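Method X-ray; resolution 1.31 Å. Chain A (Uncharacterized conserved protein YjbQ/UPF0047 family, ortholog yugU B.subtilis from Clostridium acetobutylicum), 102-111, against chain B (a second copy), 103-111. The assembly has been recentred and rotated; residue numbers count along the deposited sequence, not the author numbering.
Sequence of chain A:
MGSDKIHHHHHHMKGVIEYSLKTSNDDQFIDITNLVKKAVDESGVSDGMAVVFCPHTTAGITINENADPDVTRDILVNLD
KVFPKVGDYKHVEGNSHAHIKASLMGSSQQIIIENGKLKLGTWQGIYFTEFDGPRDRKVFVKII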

# COMPACT_ATOMS: atom_id res chain seq x y z
N ALA A 102 6.46 3.49 8.04
CA ALA A 102 5.15 4.03 7.77
C ALA A 102 4.81 3.95 6.27
O ALA A 102 3.69 3.52 5.88
CB ALA A 102 5.07 5.48 8.27
N SER A 103 5.74 4.33 5.40
CA SER A 103 5.48 4.30 3.94
C SER A 103 5.35 2.86 3.48
O SER A 103 4.57 2.56 2.56
CB SER A 103 6.58 5.01 3.14
OG SER A 103 6.26 6.38 2.95
N LEU A 104 6.11 1.96 4.10
CA LEU A 104 6.04 0.55 3.73
C LEU A 104 4.72 -0.11 4.08
O LEU A 104 4.20 -0.95 3.32
CB LEU A 104 7.17 -0.26 4.35
CG LEU A 104 8.60 0.03 3.87
CD1 LEU A 104 9.67 -0.66 4.70
CD2 LEU A 104 8.80 -0.30 2.43
N MET A 105 4.17 0.23 5.23
CA MET A 105 2.84 -0.29 5.60
C MET A 105 1.75 0.38 4.78
O MET A 105 0.80 -0.28 4.31
CB MET A 105 2.56 -0.08 7.10
CG MET A 105 3.49 -0.86 8.01
SD MET A 105 3.38 -2.65 7.86
CE MET A 105 4.69 -2.99 6.68
N GLY A 106 1.84 1.69 4.61
CA GLY A 106 0.85 2.47 3.95
C GLY A 106 0.13 3.46 4.85
O GLY A 106 -0.01 3.27 6.05
N SER A 107 -0.34 4.54 4.21
CA SER A 107 -1.08 5.61 4.89
C SER A 107 -2.56 5.30 5.05
O SER A 107 -3.20 5.89 5.92
CB SER A 107 -0.90 6.92 4.11
OG SER A 107 -1.30 6.76 2.74
N SER A 108 -3.09 4.32 4.32
CA SER A 108 -4.48 3.92 4.45
C SER A 108 -4.66 2.50 3.98
O SER A 108 -3.82 1.94 3.26
CB SER A 108 -5.39 4.84 3.63
OG SER A 108 -5.24 4.61 2.23
N GLN A 109 -5.75 1.91 4.43
CA GLN A 109 -6.23 0.69 3.84
C GLN A 109 -7.74 0.81 3.67
O GLN A 109 -8.44 1.63 4.30
CB GLN A 109 -5.85 -0.53 4.67
CG GLN A 109 -4.36 -0.69 4.93
CD GLN A 109 -3.54 -0.94 3.70
OE1 GLN A 109 -4.06 -1.32 2.65
NE2 GLN A 109 -2.22 -0.76 3.84
N GLN A 110 -8.29 -0.10 2.86
CA GLN A 110 -9.73 -0.12 2.61
C GLN A 110 -10.25 -1.54 2.63
O GLN A 110 -9.53 -2.50 2.33
CB GLN A 110 -10.14 0.69 1.39
CG GLN A 110 -9.65 0.21 0.10
CD GLN A 110 -10.18 1.08 -1.05
OE1 GLN A 110 -11.19 1.85 -0.92
NE2 GLN A 110 -9.49 1.00 -2.15
N ILE A 111 -11.50 -1.66 3.09
CA ILE A 111 -12.13 -2.95 3.30
C ILE A 111 -13.54 -2.87 2.69
O ILE A 111 -14.26 -1.89 2.85
CB ILE A 111 -12.21 -3.26 4.81
CG1 ILE A 111 -10.83 -3.12 5.48
CG2 ILE A 111 -12.79 -4.67 5.06
CD1 ILE A 111 -10.54 -1.74 6.04
N SER B 103 6.65 -1.34 -5.90
CA SER B 103 5.62 -2.18 -5.27
C SER B 103 5.57 -1.91 -3.78
O SER B 103 4.49 -1.96 -3.15
CB SER B 103 5.86 -3.68 -5.51
OG SER B 103 5.19 -4.11 -6.69
N LEU B 104 6.73 -1.61 -3.18
CA LEU B 104 6.77 -1.32 -1.75
C LEU B 104 6.09 -0.02 -1.38
O LEU B 104 5.43 0.07 -0.32
CB LEU B 104 8.20 -1.29 -1.23
CG LEU B 104 8.98 -2.61 -1.22
CD1 LEU B 104 10.46 -2.44 -0.88
CD2 LEU B 104 8.38 -3.62 -0.29
N MET B 105 6.24 1.00 -2.20
CA MET B 105 5.52 2.27 -1.96
C MET B 105 4.04 2.12 -2.27
O MET B 105 3.18 2.62 -1.53
CB MET B 105 6.12 3.41 -2.79
CG MET B 105 7.56 3.75 -2.43
SD MET B 105 7.78 4.37 -0.75
CE MET B 105 8.21 2.86 0.12
N GLY B 106 3.73 1.47 -3.38
CA GLY B 106 2.39 1.34 -3.86
C GLY B 106 2.12 2.05 -5.17
O GLY B 106 2.75 3.05 -5.51
N SER B 107 1.14 1.51 -5.90
CA SER B 107 0.72 2.05 -7.19
C SER B 107 -0.28 3.19 -7.06
O SER B 107 -0.42 3.97 -8.00
CB SER B 107 0.11 0.92 -8.05
OG SER B 107 -0.96 0.26 -7.34
N SER B 108 -0.90 3.35 -5.90
CA SER B 108 -1.84 4.45 -5.66
C SER B 108 -1.93 4.75 -4.19
O SER B 108 -1.55 3.93 -3.33
CB SER B 108 -3.23 4.10 -6.20
OG SER B 108 -3.86 3.12 -5.39
N GLN B 109 -2.39 5.95 -3.90
CA GLN B 109 -2.83 6.27 -2.58
C GLN B 109 -4.15 7.05 -2.69
O GLN B 109 -4.51 7.62 -3.74
CB GLN B 109 -1.79 7.06 -1.80
CG GLN B 109 -0.43 6.38 -1.69
CD GLN B 109 -0.44 5.11 -0.91
OE1 GLN B 109 -1.36 4.84 -0.14
NE2 GLN B 109 0.64 4.32 -1.05
N GLN B 110 -4.84 7.15 -1.56
CA GLN B 110 -6.11 7.87 -1.51
C GLN B 110 -6.19 8.72 -0.26
O GLN B 110 -5.58 8.40 0.78
CB GLN B 110 -7.31 6.97 -1.75
CG GLN B 110 -7.57 5.94 -0.74
CD GLN B 110 -8.85 5.15 -1.07
OE1 GLN B 110 -9.74 5.58 -1.88
NE2 GLN B 110 -8.92 3.98 -0.50
N ILE B 111 -6.88 9.85 -0.41
CA ILE B 111 -6.97 10.86 0.63
C ILE B 111 -8.44 11.27 0.75
O ILE B 111 -9.14 11.47 -0.25
CB ILE B 111 -6.08 12.07 0.28
CG1 ILE B 111 -4.65 11.63 -0.06
CG2 ILE B 111 -6.09 13.11 1.41
CD1 ILE B 111 -4.41 11.35 -1.53
O HOH W 1 3.33 4.15 0.74
O HOH W 2 2.77 0.92 1.20
O HOH W 3 -3.62 6.45 1.30
O HOH W 4 -1.53 2.97 1.83
O HOH W 5 -6.68 2.81 0.93

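How does Gln110(B) come to have more of its surface covered by the opposing stretch than any other residue here? Its CA-to-CB bond points sideways, but the side chain, with chi1 at 65° and chi2 at 178°, is extended and brings its amide up to chain A. There Gln110(B) NE2 donates a hydrogen bond to Gln110(A) OE1 at 3.1 Å, and the N-H...O angle of 171° makes it nearly straight. The same residue meets itself, yet the pairing is not reciprocal: Gln110(A) NE2 lies 3.5 Å from Gln110(B) NE2, donor against donor, and finds its hydrogen bond elsewhere in the structure. Further back along the side chain, Gln110(B) CG rests 4.0 Å from Ser108(A) OG.

What does Leu104(A) pack against? Its CA-to-CB bond also points sideways, but the m,t rotamer carries the end of the side chain nearer to chain B. Leu104(A) CD2 lies 3.8 Å from Leu104(B) CB and 4.0 Å from Met105(B) CE, so one methyl group touches both neighbours. Leu104(A) CA and Leu104(B) CA, 5.8 Å apart, are the closest CA pair between the stretches, so the two helices approach each other near their ends. Met105(B) starts out pointing away; its side chain folds back, with chi1 and chi2 both m, until Met105(B) CE also sits 4.0 Å from Ser103(A) CB. The contacts of Leu104(A) with Leu104(B) and Met105(B) are apolar. Close by, water 1 donates to Ser103(A) O and Met105(B) O, 2.7 Å from each.

How are the polar groups joined where they do not meet directly? Water does much of the work. Water 3 is hydrogen-bonded to Ser107(A) OG at 2.7 Å and Ser108(A) OG at 2.6 Å, donates to Gln109(B) OE1 at 3.1 Å and accepts from Gln110(B) N at 3.2 Å. Water 4 accepts from Ser108(A) N at 3.2 Å and donates to Gln109(B) OE1 at 2.7 Å, so that this carbonyl oxygen receives two waters. Water 5 completes the link, 2.6 Å from Ser108(A) OG and accepting from Gln110(B) NE2 at 2.9 Å. Gln110(B) NE2 thus serves both the direct bond and a bridged one.

Does either glycine, Gly106(A) or Gly106(B), take part in the contact? Neither does; both have phi/psi of 114/153, where a CB would be jammed against the preceding carbonyl oxygen.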